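Local coordinates for cell division control protein 45 cdc45 putative (Entamoeba histolytica, PDB 6CC2), which probably serves in DNA replication as a Cdc45-family protein, a class that joins MCM2-7 and GINS in the eukaryotic replicative helicase, at residues A[197-202]-A[342-347]; A[233-238]-A[247-252]; A[58-63]-A[513-518]. All coordinates share one frame; numbering follows the deposited sequence. Where two conformers were deposited one is given.

Contact 1 of 3, residues A[197-202]-A[342-347]; sequences ENDMYW and FFKKFG. With EDO (1,2-ethanediol), chain B.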
loop_
_atom_site.group_PDB
_atom_site.type_symbol
_atom_site.label_atom_id
_atom_site.label_comp_id
_atom_site.label_asym_id
_atom_site.label_seq_id
_atom_site.Cartn_x
_atom_site.Cartn_y
_atom_site.Cartn_z
ATOM N N GLU A 197 18.585 -10.683 11.968
ATOM C CA GLU A 197 19.395 -10.971 10.794
ATOM C C GLU A 197 19.405 -9.725 9.916
ATOM O O GLU A 197 18.378 -9.065 9.743
ATOM C CB GLU A 197 18.825 -12.159 10.021
ATOM C CG GLU A 197 18.743 -13.433 10.851
ATOM C CD GLU A 197 17.912 -14.507 10.183
ATOM O OE1 GLU A 197 16.900 -14.930 10.779
ATOM O OE2 GLU A 197 18.271 -14.927 9.065
ATOM N N ASN A 198 20.569 -9.372 9.379
ATOM C CA ASN A 198 20.676 -8.046 8.774
ATOM C C ASN A 198 19.779 -7.886 7.537
ATOM O O ASN A 198 19.390 -6.769 7.235
ATOM C CB ASN A 198 22.121 -7.722 8.459
ATOM C CG ASN A 198 22.915 -7.400 9.710
ATOM O OD1 ASN A 198 22.432 -7.607 10.828
ATOM N ND2 ASN A 198 24.129 -6.921 9.541
ATOM N N ASP A 199 19.381 -8.993 6.886
ATOM C CA ASP A 199 18.415 -8.892 5.790
ATOM C C ASP A 199 17.092 -8.276 6.250
ATOM O O ASP A 199 16.338 -7.724 5.435
ATOM C CB ASP A 199 18.144 -10.278 5.202
ATOM C CG ASP A 199 19.053 -10.613 4.043
ATOM O OD1 ASP A 199 19.628 -9.685 3.437
ATOM O OD2 ASP A 199 19.178 -11.810 3.727
HETATM N N MSE A 200 16.760 -8.407 7.535
HETATM C CA MSE A 200 15.517 -7.836 8.046
HETATM C C MSE A 200 15.439 -6.319 7.809
HETATM O O MSE A 200 14.349 -5.751 7.723
HETATM C CB MSE A 200 15.378 -8.132 9.525
HETATM C CG MSE A 200 15.159 -9.588 9.839
HETATM SE SE MSE A 200 15.150 -9.895 11.740
HETATM C CE MSE A 200 14.655 -11.757 11.682
ATOM N N TYR A 201 16.579 -5.652 7.675
ATOM C CA TYR A 201 16.547 -4.213 7.409
ATOM C C TYR A 201 16.089 -3.903 5.984
ATOM O O TYR A 201 15.405 -2.895 5.746
ATOM C CB TYR A 201 17.920 -3.598 7.686
ATOM C CG TYR A 201 18.188 -3.461 9.178
ATOM C CD1 TYR A 201 17.804 -2.310 9.856
ATOM C CD2 TYR A 201 18.780 -4.489 9.908
ATOM C CE1 TYR A 201 18.025 -2.180 11.220
ATOM C CE2 TYR A 201 19.012 -4.359 11.267
ATOM C CZ TYR A 201 18.631 -3.197 11.914
ATOM O OH TYR A 201 18.846 -3.076 13.270
ATOM N N TRP A 202 16.483 -4.729 5.010
ATOM C CA TRP A 202 15.938 -4.612 3.658
ATOM C C TRP A 202 14.424 -4.753 3.668
ATOM O O TRP A 202 13.700 -3.934 3.091
ATOM C CB TRP A 202 16.578 -5.684 2.777
ATOM C CG TRP A 202 16.007 -5.872 1.407
ATOM C CD1 TRP A 202 15.500 -7.035 0.889
ATOM C CD2 TRP A 202 15.919 -4.898 0.365
ATOM N NE1 TRP A 202 15.142 -6.860 -0.417
ATOM C CE2 TRP A 202 15.366 -5.545 -0.764
ATOM C CE3 TRP A 202 16.291 -3.550 0.255
ATOM C CZ2 TRP A 202 15.152 -4.882 -1.975
ATOM C CZ3 TRP A 202 16.060 -2.892 -0.938
ATOM C CH2 TRP A 202 15.500 -3.558 -2.041
ATOM N N PHE A 342 17.050 3.332 0.172
ATOM C CA PHE A 342 17.748 2.181 0.765
ATOM C C PHE A 342 17.883 1.109 -0.312
ATOM O O PHE A 342 16.899 0.763 -0.974
ATOM C CB PHE A 342 16.941 1.679 1.972
ATOM C CG PHE A 342 17.641 0.661 2.797
ATOM C CD1 PHE A 342 17.660 -0.659 2.412
ATOM C CD2 PHE A 342 18.293 1.032 3.968
ATOM C CE1 PHE A 342 18.333 -1.615 3.172
ATOM C CE2 PHE A 342 18.974 0.103 4.719
ATOM C CZ PHE A 342 18.981 -1.233 4.332
ATOM N N PHE A 343 19.094 0.600 -0.500
ATOM C CA PHE A 343 19.392 -0.326 -1.577
ATOM C C PHE A 343 19.933 -1.647 -1.033
ATOM O O PHE A 343 20.622 -1.681 -0.014
ATOM C CB PHE A 343 20.453 0.235 -2.548
ATOM C CG PHE A 343 19.969 1.356 -3.425
ATOM C CD1 PHE A 343 19.957 2.666 -2.970
ATOM C CD2 PHE A 343 19.573 1.109 -4.738
ATOM C CE1 PHE A 343 19.538 3.698 -3.793
ATOM C CE2 PHE A 343 19.150 2.123 -5.556
ATOM C CZ PHE A 343 19.138 3.432 -5.094
ATOM N N LYS A 344 19.623 -2.737 -1.725
ATOM C CA LYS A 344 20.265 -4.021 -1.474
ATOM C C LYS A 344 20.887 -4.511 -2.777
ATOM O O LYS A 344 20.258 -4.428 -3.838
ATOM C CB LYS A 344 19.255 -5.044 -0.945
ATOM C CG LYS A 344 19.857 -6.442 -0.754
ATOM C CD LYS A 344 18.811 -7.430 -0.284
ATOM C CE LYS A 344 19.354 -8.866 -0.360
ATOM N NZ LYS A 344 20.546 -9.049 0.476
ATOM N N LYS A 345 22.125 -5.014 -2.686
ATOM C CA LYS A 345 22.829 -5.539 -3.849
ATOM C C LYS A 345 22.361 -6.957 -4.168
ATOM O O LYS A 345 22.284 -7.809 -3.281
ATOM C CB LYS A 345 24.330 -5.535 -3.595
ATOM C CG LYS A 345 25.172 -5.693 -4.850
ATOM C CD LYS A 345 26.649 -5.590 -4.517
ATOM C CE LYS A 345 27.510 -5.545 -5.761
ATOM N NZ LYS A 345 28.954 -5.447 -5.405
ATOM N N PHE A 346 22.030 -7.195 -5.431
ATOM C CA PHE A 346 21.642 -8.513 -5.939
ATOM C C PHE A 346 22.683 -8.886 -6.994
ATOM O O PHE A 346 22.642 -8.374 -8.117
ATOM C CB PHE A 346 20.241 -8.498 -6.525
ATOM C CG PHE A 346 19.150 -8.201 -5.529
ATOM C CD1 PHE A 346 18.674 -9.191 -4.685
ATOM C CD2 PHE A 346 18.605 -6.946 -5.442
ATOM C CE1 PHE A 346 17.664 -8.929 -3.789
ATOM C CE2 PHE A 346 17.584 -6.672 -4.542
ATOM C CZ PHE A 346 17.120 -7.671 -3.712
ATOM N N GLY A 347 23.612 -9.766 -6.635
ATOM C CA GLY A 347 24.711 -10.069 -7.535
ATOM C C GLY A 347 25.529 -8.819 -7.798
ATOM O O GLY A 347 26.121 -8.241 -6.883
HETATM C C1 EDO B . 24.901 -4.343 5.301
HETATM O O1 EDO B . 24.936 -3.093 5.617
HETATM C C2 EDO B . 24.703 -5.164 6.576
HETATM O O2 EDO B . 24.942 -6.512 6.250
#

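Contact 2 of 3, residues A[233-238]-A[247-252]; sequences LQLETL and VKTPMC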
loop_
_atom_site.group_PDB
_atom_site.type_symbol
_atom_site.label_atom_id
_atom_site.label_comp_id
_atom_site.label_asym_id
_atom_site.label_seq_id
_atom_site.Cartn_x
_atom_site.Cartn_y
_atom_site.Cartn_z
ATOM N N LEU A 233 23.018 -0.158 11.167
ATOM C CA LEU A 233 23.939 -0.786 10.231
ATOM C C LEU A 233 25.214 0.012 10.034
ATOM O O LEU A 233 26.089 -0.429 9.283
ATOM C CB LEU A 233 23.265 -1.000 8.879
ATOM C CG LEU A 233 22.103 -2.006 8.861
ATOM C CD1 LEU A 233 21.390 -1.998 7.554
ATOM C CD2 LEU A 233 22.631 -3.398 9.163
ATOM N N GLN A 234 25.355 1.152 10.714
ATOM C CA GLN A 234 26.535 2.006 10.623
ATOM C C GLN A 234 26.865 2.357 9.169
ATOM O O GLN A 234 28.005 2.245 8.713
ATOM C CB GLN A 234 27.725 1.348 11.329
ATOM C CG GLN A 234 27.594 1.351 12.837
ATOM C CD GLN A 234 27.614 2.757 13.421
ATOM O OE1 GLN A 234 28.632 3.426 13.407
ATOM N NE2 GLN A 234 26.461 3.212 13.908
ATOM N N LEU A 235 25.859 2.819 8.452
ATOM C CA LEU A 235 26.010 3.240 7.071
ATOM C C LEU A 235 26.231 4.753 6.997
ATOM O O LEU A 235 26.108 5.480 7.986
ATOM C CB LEU A 235 24.792 2.849 6.248
ATOM C CG LEU A 235 24.459 1.349 6.198
ATOM C CD1 LEU A 235 23.146 1.121 5.496
ATOM C CD2 LEU A 235 25.589 0.592 5.524
ATOM N N GLU A 236 26.619 5.205 5.815
ATOM C CA GLU A 236 26.692 6.621 5.480
ATOM C C GLU A 236 25.740 6.895 4.321
ATOM O O GLU A 236 25.548 6.045 3.446
ATOM C CB GLU A 236 28.111 7.034 5.098
ATOM C CG GLU A 236 29.116 6.938 6.237
ATOM C CD GLU A 236 30.517 7.329 5.810
ATOM O OE1 GLU A 236 30.755 7.449 4.588
ATOM O OE2 GLU A 236 31.380 7.519 6.696
ATOM N N THR A 237 25.131 8.080 4.324
ATOM C CA THR A 237 24.245 8.476 3.233
ATOM C C THR A 237 25.116 8.923 2.066
ATOM O O THR A 237 25.839 9.923 2.161
ATOM C CB THR A 237 23.285 9.569 3.668
ATOM O OG1 THR A 237 22.502 9.106 4.771
ATOM C CG2 THR A 237 22.348 9.933 2.534
ATOM N N LEU A 238 25.062 8.176 0.970
ATOM C CA LEU A 238 25.891 8.458 -0.186
ATOM C C LEU A 238 25.226 9.505 -1.074
ATOM O O LEU A 238 24.009 9.735 -1.026
ATOM C CB LEU A 238 26.144 7.174 -0.966
ATOM C CG LEU A 238 26.774 6.058 -0.117
ATOM C CD1 LEU A 238 26.768 4.732 -0.875
ATOM C CD2 LEU A 238 28.180 6.432 0.302
ATOM N N VAL A 247 30.773 0.322 -3.296
ATOM C CA VAL A 247 30.387 0.179 -1.897
ATOM C C VAL A 247 30.628 -1.259 -1.459
ATOM O O VAL A 247 30.312 -2.212 -2.185
ATOM C CB VAL A 247 28.922 0.594 -1.673
ATOM C CG1 VAL A 247 28.596 1.866 -2.443
ATOM C CG2 VAL A 247 27.999 -0.515 -2.044
ATOM N N LYS A 248 31.174 -1.421 -0.258
ATOM C CA LYS A 248 31.586 -2.721 0.253
ATOM C C LYS A 248 30.531 -3.401 1.121
ATOM O O LYS A 248 30.744 -4.540 1.544
ATOM C CB LYS A 248 32.873 -2.575 1.062
ATOM C CG LYS A 248 34.107 -2.255 0.240
ATOM C CD LYS A 248 34.817 -3.526 -0.204
ATOM C CE LYS A 248 36.133 -3.210 -0.896
ATOM N NZ LYS A 248 36.960 -4.436 -1.090
ATOM N N THR A 249 29.418 -2.732 1.407
ATOM C CA THR A 249 28.365 -3.300 2.236
ATOM C C THR A 249 27.274 -3.906 1.360
ATOM O O THR A 249 27.069 -3.464 0.222
ATOM C CB THR A 249 27.781 -2.211 3.139
ATOM O OG1 THR A 249 27.322 -1.121 2.333
ATOM C CG2 THR A 249 28.845 -1.702 4.142
ATOM N N PRO A 250 26.588 -4.953 1.836
ATOM C CA PRO A 250 25.525 -5.565 1.023
ATOM C C PRO A 250 24.277 -4.732 0.898
ATOM O O PRO A 250 23.420 -5.077 0.068
ATOM C CB PRO A 250 25.206 -6.870 1.773
ATOM C CG PRO A 250 25.712 -6.635 3.153
ATOM C CD PRO A 250 26.960 -5.818 2.968
HETATM N N MSE A 251 24.119 -3.704 1.730
HETATM C CA MSE A 251 23.024 -2.748 1.632
HETATM C C MSE A 251 23.652 -1.370 1.807
HETATM O O MSE A 251 24.747 -1.262 2.375
HETATM C CB MSE A 251 21.949 -3.002 2.691
HETATM C CG MSE A 251 21.233 -4.354 2.545
HETATM SE SE MSE A 251 20.173 -4.879 4.118
HETATM C CE MSE A 251 21.614 -5.354 5.315
ATOM N N CYS A 252 22.968 -0.323 1.344
ATOM C CA CYS A 252 23.475 1.033 1.512
ATOM C C CYS A 252 22.330 2.018 1.329
ATOM O O CYS A 252 21.217 1.644 0.969
ATOM C CB CYS A 252 24.611 1.316 0.532
ATOM S SG CYS A 252 24.055 1.434 -1.177
#

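Contact 3 of 3, residues A[58-63]-A[513-518]; sequences VNNYET and LQKSFD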
loop_
_atom_site.group_PDB
_atom_site.type_symbol
_atom_site.label_atom_id
_atom_site.label_comp_id
_atom_site.label_asym_id
_atom_site.label_seq_id
_atom_site.Cartn_x
_atom_site.Cartn_y
_atom_site.Cartn_z
ATOM N N VAL A 58 -6.261 -12.141 4.812
ATOM C CA VAL A 58 -7.632 -11.668 5.019
ATOM C C VAL A 58 -7.822 -10.348 4.296
ATOM O O VAL A 58 -6.965 -9.462 4.370
ATOM C CB VAL A 58 -7.976 -11.504 6.516
ATOM C CG1 VAL A 58 -8.028 -12.877 7.183
ATOM C CG2 VAL A 58 -6.970 -10.568 7.219
ATOM N N ASN A 59 -8.977 -10.223 3.635
ATOM C CA ASN A 59 -9.334 -9.040 2.866
ATOM C C ASN A 59 -10.344 -8.137 3.571
ATOM O O ASN A 59 -10.538 -7.003 3.125
ATOM C CB ASN A 59 -9.897 -9.467 1.495
ATOM C CG ASN A 59 -11.069 -10.451 1.602
ATOM O OD1 ASN A 59 -11.089 -11.357 2.451
ATOM N ND2 ASN A 59 -12.047 -10.294 0.710
ATOM N N ASN A 60 -10.990 -8.617 4.634
ATOM C CA ASN A 60 -11.960 -7.835 5.397
ATOM C C ASN A 60 -12.189 -8.546 6.724
ATOM O O ASN A 60 -11.694 -9.657 6.949
ATOM C CB ASN A 60 -13.255 -7.640 4.608
ATOM C CG ASN A 60 -13.882 -8.951 4.192
ATOM O OD1 ASN A 60 -14.184 -9.817 5.043
ATOM N ND2 ASN A 60 -14.114 -9.114 2.880
ATOM N N TYR A 61 -12.964 -7.907 7.608
ATOM C CA TYR A 61 -13.158 -8.486 8.929
ATOM C C TYR A 61 -14.142 -9.644 8.933
ATOM O O TYR A 61 -14.108 -10.477 9.861
ATOM C CB TYR A 61 -13.598 -7.418 9.928
ATOM C CG TYR A 61 -12.483 -6.493 10.314
ATOM C CD1 TYR A 61 -11.351 -6.971 10.948
ATOM C CD2 TYR A 61 -12.551 -5.141 10.051
ATOM C CE1 TYR A 61 -10.316 -6.139 11.300
ATOM C CE2 TYR A 61 -11.525 -4.283 10.404
ATOM C CZ TYR A 61 -10.401 -4.791 11.042
ATOM O OH TYR A 61 -9.356 -3.970 11.372
ATOM N N GLU A 62 -15.020 -9.727 7.933
ATOM C CA GLU A 62 -15.903 -10.877 7.830
ATOM C C GLU A 62 -15.098 -12.148 7.608
ATOM O O GLU A 62 -15.377 -13.189 8.221
ATOM C CB GLU A 62 -16.906 -10.675 6.693
ATOM C CG GLU A 62 -17.721 -9.401 6.789
ATOM C CD GLU A 62 -18.760 -9.301 5.685
ATOM O OE1 GLU A 62 -19.230 -10.358 5.210
ATOM O OE2 GLU A 62 -19.102 -8.165 5.291
ATOM N N THR A 63 -14.123 -12.095 6.695
ATOM C CA THR A 63 -13.264 -13.246 6.439
ATOM C C THR A 63 -12.448 -13.601 7.678
ATOM O O THR A 63 -12.378 -14.778 8.083
ATOM C CB THR A 63 -12.338 -12.952 5.258
ATOM O OG1 THR A 63 -13.131 -12.790 4.080
ATOM C CG2 THR A 63 -11.339 -14.090 5.047
ATOM N N LEU A 513 -21.135 -6.839 -3.564
ATOM C CA LEU A 513 -20.494 -7.988 -4.195
ATOM C C LEU A 513 -19.132 -8.285 -3.579
ATOM O O LEU A 513 -18.724 -9.453 -3.502
ATOM C CB LEU A 513 -20.349 -7.727 -5.693
ATOM C CG LEU A 513 -21.604 -7.803 -6.570
ATOM C CD1 LEU A 513 -22.800 -7.136 -5.928
ATOM C CD2 LEU A 513 -21.317 -7.170 -7.931
ATOM N N GLN A 514 -18.432 -7.252 -3.136
ATOM C CA GLN A 514 -17.108 -7.403 -2.560
ATOM C C GLN A 514 -16.886 -6.262 -1.571
ATOM O O GLN A 514 -17.398 -5.161 -1.745
ATOM C CB GLN A 514 -15.995 -7.354 -3.615
ATOM C CG GLN A 514 -16.193 -8.239 -4.824
ATOM C CD GLN A 514 -15.101 -8.037 -5.861
ATOM O OE1 GLN A 514 -14.104 -7.355 -5.606
ATOM N NE2 GLN A 514 -15.283 -8.628 -7.036
ATOM N N LYS A 515 -16.109 -6.535 -0.537
ATOM C CA LYS A 515 -15.665 -5.456 0.326
ATOM C C LYS A 515 -14.263 -5.781 0.803
ATOM O O LYS A 515 -13.902 -6.945 0.994
ATOM C CB LYS A 515 -16.613 -5.239 1.512
ATOM C CG LYS A 515 -16.544 -6.261 2.614
ATOM C CD LYS A 515 -17.383 -5.825 3.823
ATOM C CE LYS A 515 -16.805 -4.580 4.496
ATOM N NZ LYS A 515 -17.563 -4.188 5.719
ATOM N N SER A 516 -13.474 -4.741 0.954
ATOM C CA SER A 516 -12.150 -4.844 1.534
ATOM C C SER A 516 -12.126 -3.980 2.789
ATOM O O SER A 516 -13.156 -3.488 3.249
ATOM C CB SER A 516 -11.089 -4.416 0.527
ATOM O OG SER A 516 -11.099 -3.017 0.406
ATOM N N PHE A 517 -10.938 -3.746 3.316
ATOM C CA PHE A 517 -10.816 -2.837 4.457
ATOM C C PHE A 517 -11.006 -1.364 4.049
ATOM O O PHE A 517 -11.230 -0.530 4.928
ATOM C CB PHE A 517 -9.460 -3.017 5.127
ATOM C CG PHE A 517 -9.292 -4.343 5.786
ATOM C CD1 PHE A 517 -9.920 -4.631 7.006
ATOM C CD2 PHE A 517 -8.501 -5.338 5.216
ATOM C CE1 PHE A 517 -9.772 -5.835 7.609
ATOM C CE2 PHE A 517 -8.351 -6.565 5.834
ATOM C CZ PHE A 517 -8.983 -6.825 7.031
ATOM N N ASP A 518 -10.887 -1.019 2.753
ATOM C CA ASP A 518 -11.057 0.374 2.347
ATOM C C ASP A 518 -11.895 0.572 1.079
ATOM O O ASP A 518 -11.854 1.668 0.483
ATOM C CB ASP A 518 -9.680 1.044 2.124
ATOM C CG ASP A 518 -8.821 0.293 1.118
ATOM O OD1 ASP A 518 -9.368 -0.510 0.331
ATOM O OD2 ASP A 518 -7.594 0.486 1.121
#

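Contact 1 of 3, residues A[197-202]-A[342-347]
K344 lies over one face of the W202 indole. Its CD makes a CH-pi contact 3.6 Å from the centroid of the W202 five-membered ring. K344 CB sits on the same face, offset toward the rim, 3.5 Å from W202 CE3. F346 adds an offset edge-to-face (T-shaped) pair, its edge toward the face of the six-membered ring of W202 with the planes at 70°. F346 CZ is 3.8 Å from W202 CZ2. At the indole edge, near its plane, W202 CZ3 meets F342 O at 3.8 Å. The F342 ring has Y201 O over one face and W202 CE3 at its edge, 3.9 Å from F342 CD1. The contact sets the start of helix 199-213 against the end of strand 338-344. M251 of the neighbouring strand 251-257 touches W202 and F342.

The K344 chain runs extended as far as CE, then bends at chi4 (60°), which places NZ near D199. NZ forms a salt bridge with D199 OD1 at 3.2 Å, on the syn side of the carboxylate. The two parts of the lysine are thus used differently. Its CB and CD cover the indole, while its charge is met by D199; any cation-pi attraction is weak at best.

Contact 2 of 3, residues A[233-238]-A[247-252]
L235 reaches from the loop after helix 219-233 onto the backbone of M251 and C252. Its CB points toward segment 247-252. CG stands anti to the carbonyl carbon, beside the backbone N (chi1 -59°), and carries the two methyls that make the contact. CD1 meets the backbone of C252, 4.0 Å from C252 CA. CD2 lies 3.7 Å from M251 O and 4.0 Å from T249 OG1, so this methyl sits against a polar pair.

That pair is itself bonded. T249 OG1 donates to M251 O at 2.6 Å, with the donor tilted 28° from the carbonyl plane. The bond ties the turn through P250 to the start of strand 251-257.

Two more leucines pack by their methyls on M251, V247 and C252. L233 CD1 touches M251 CE at 4.0 Å, the two side chains crossing at about a right angle. The chain of M251, a selenomethionine here, bends at chi3 (-74°), which brings CE to L233. L238 CD1 lies 3.7 Å from V247 CG1 and 4.3 Å from C252 CB. L244, in the loop that joins the segments, touches L238 and C252 as well.

Q234, with positive phi, is the C-prime residue of a Schellman motif: L235 N turns back to a carbonyl of the last helical turn, and Q234 N to D231 O. The chain then enters the short, weakly bonded strand 237-238, which bonds through L238 to V253 and M255. A Schellman-ended helix thus leads into a short edge strand of the mixed sheet, parallel to 251-257 and joined to it by a helix-free connection.

Contact 3 of 3, residues A[58-63]-A[513-518]
N60 and S516 bring the two backbones nearest, their CA atoms 4.9 Å apart. S516 CA makes a CA-H...O contact to N59 O at 3.1 Å. Segment 58-63 runs from the loop after strand 53-57 into helix 61-71; segment 513-518 holds the strand 514-515 and the loop after it.

N60 is the N-cap of helix 61-71. Its CG stands between the backbone N and the carbonyl carbon (chi1 57°). OD1 accepts from T63 N at 2.8 Å. Across the contact N60 ND2 donates to K515 O at 2.9 Å (164°). The acceptor is near the N60 amide plane; the donor is 37° above the K515 carbonyl plane. The amide caps the helix and bonds the turn after strand 53-57 to the end of strand 514-515, edge strands of the parallel and the mixed sheet. Cdc45 is related to the RecJ/DHH phosphoesterases, and a link between N- and C-terminal parts is consistent with their two-part fold.

F517 packs against V58, N59, N60 and Y61. N60 CA sits over its face in a CH-pi contact, 3.8 Å from the ring centroid. V58 O lies at its edge, 3.5 Å from F517 CE2. F517 CE1 points edge-to-face onto the centre of the Y61 ring, whose hydroxyl bonds to A86 N. E62 OE2 is 3.3 Å from K515 CD but 4.3 Å from K515 NZ, too far for a salt bridge.

In the fold
Contacts 1 and 2 are neighbours, their centres 10 Å apart, and both use the three-stranded mixed sheet. Strands 251-257 and 338-344 run side by side there, and F343 N lies 2.8 Å from C252 O, a probable hydrogen bond. Contact 1 is the buried one, with aromatic rings inside and an ion pair between partly exposed residues. Contact 2 is partly buried and lies farther from the chain's centre; aliphatic packing carries it, with no hydrogen bond across it. Contact 3 lies on the opposite side of the chain's centre, about 33 Å from contact 1 between centres. It too is partly buried, but joins two other sheets through an asparagine-to-carbonyl hydrogen bond and ring contacts.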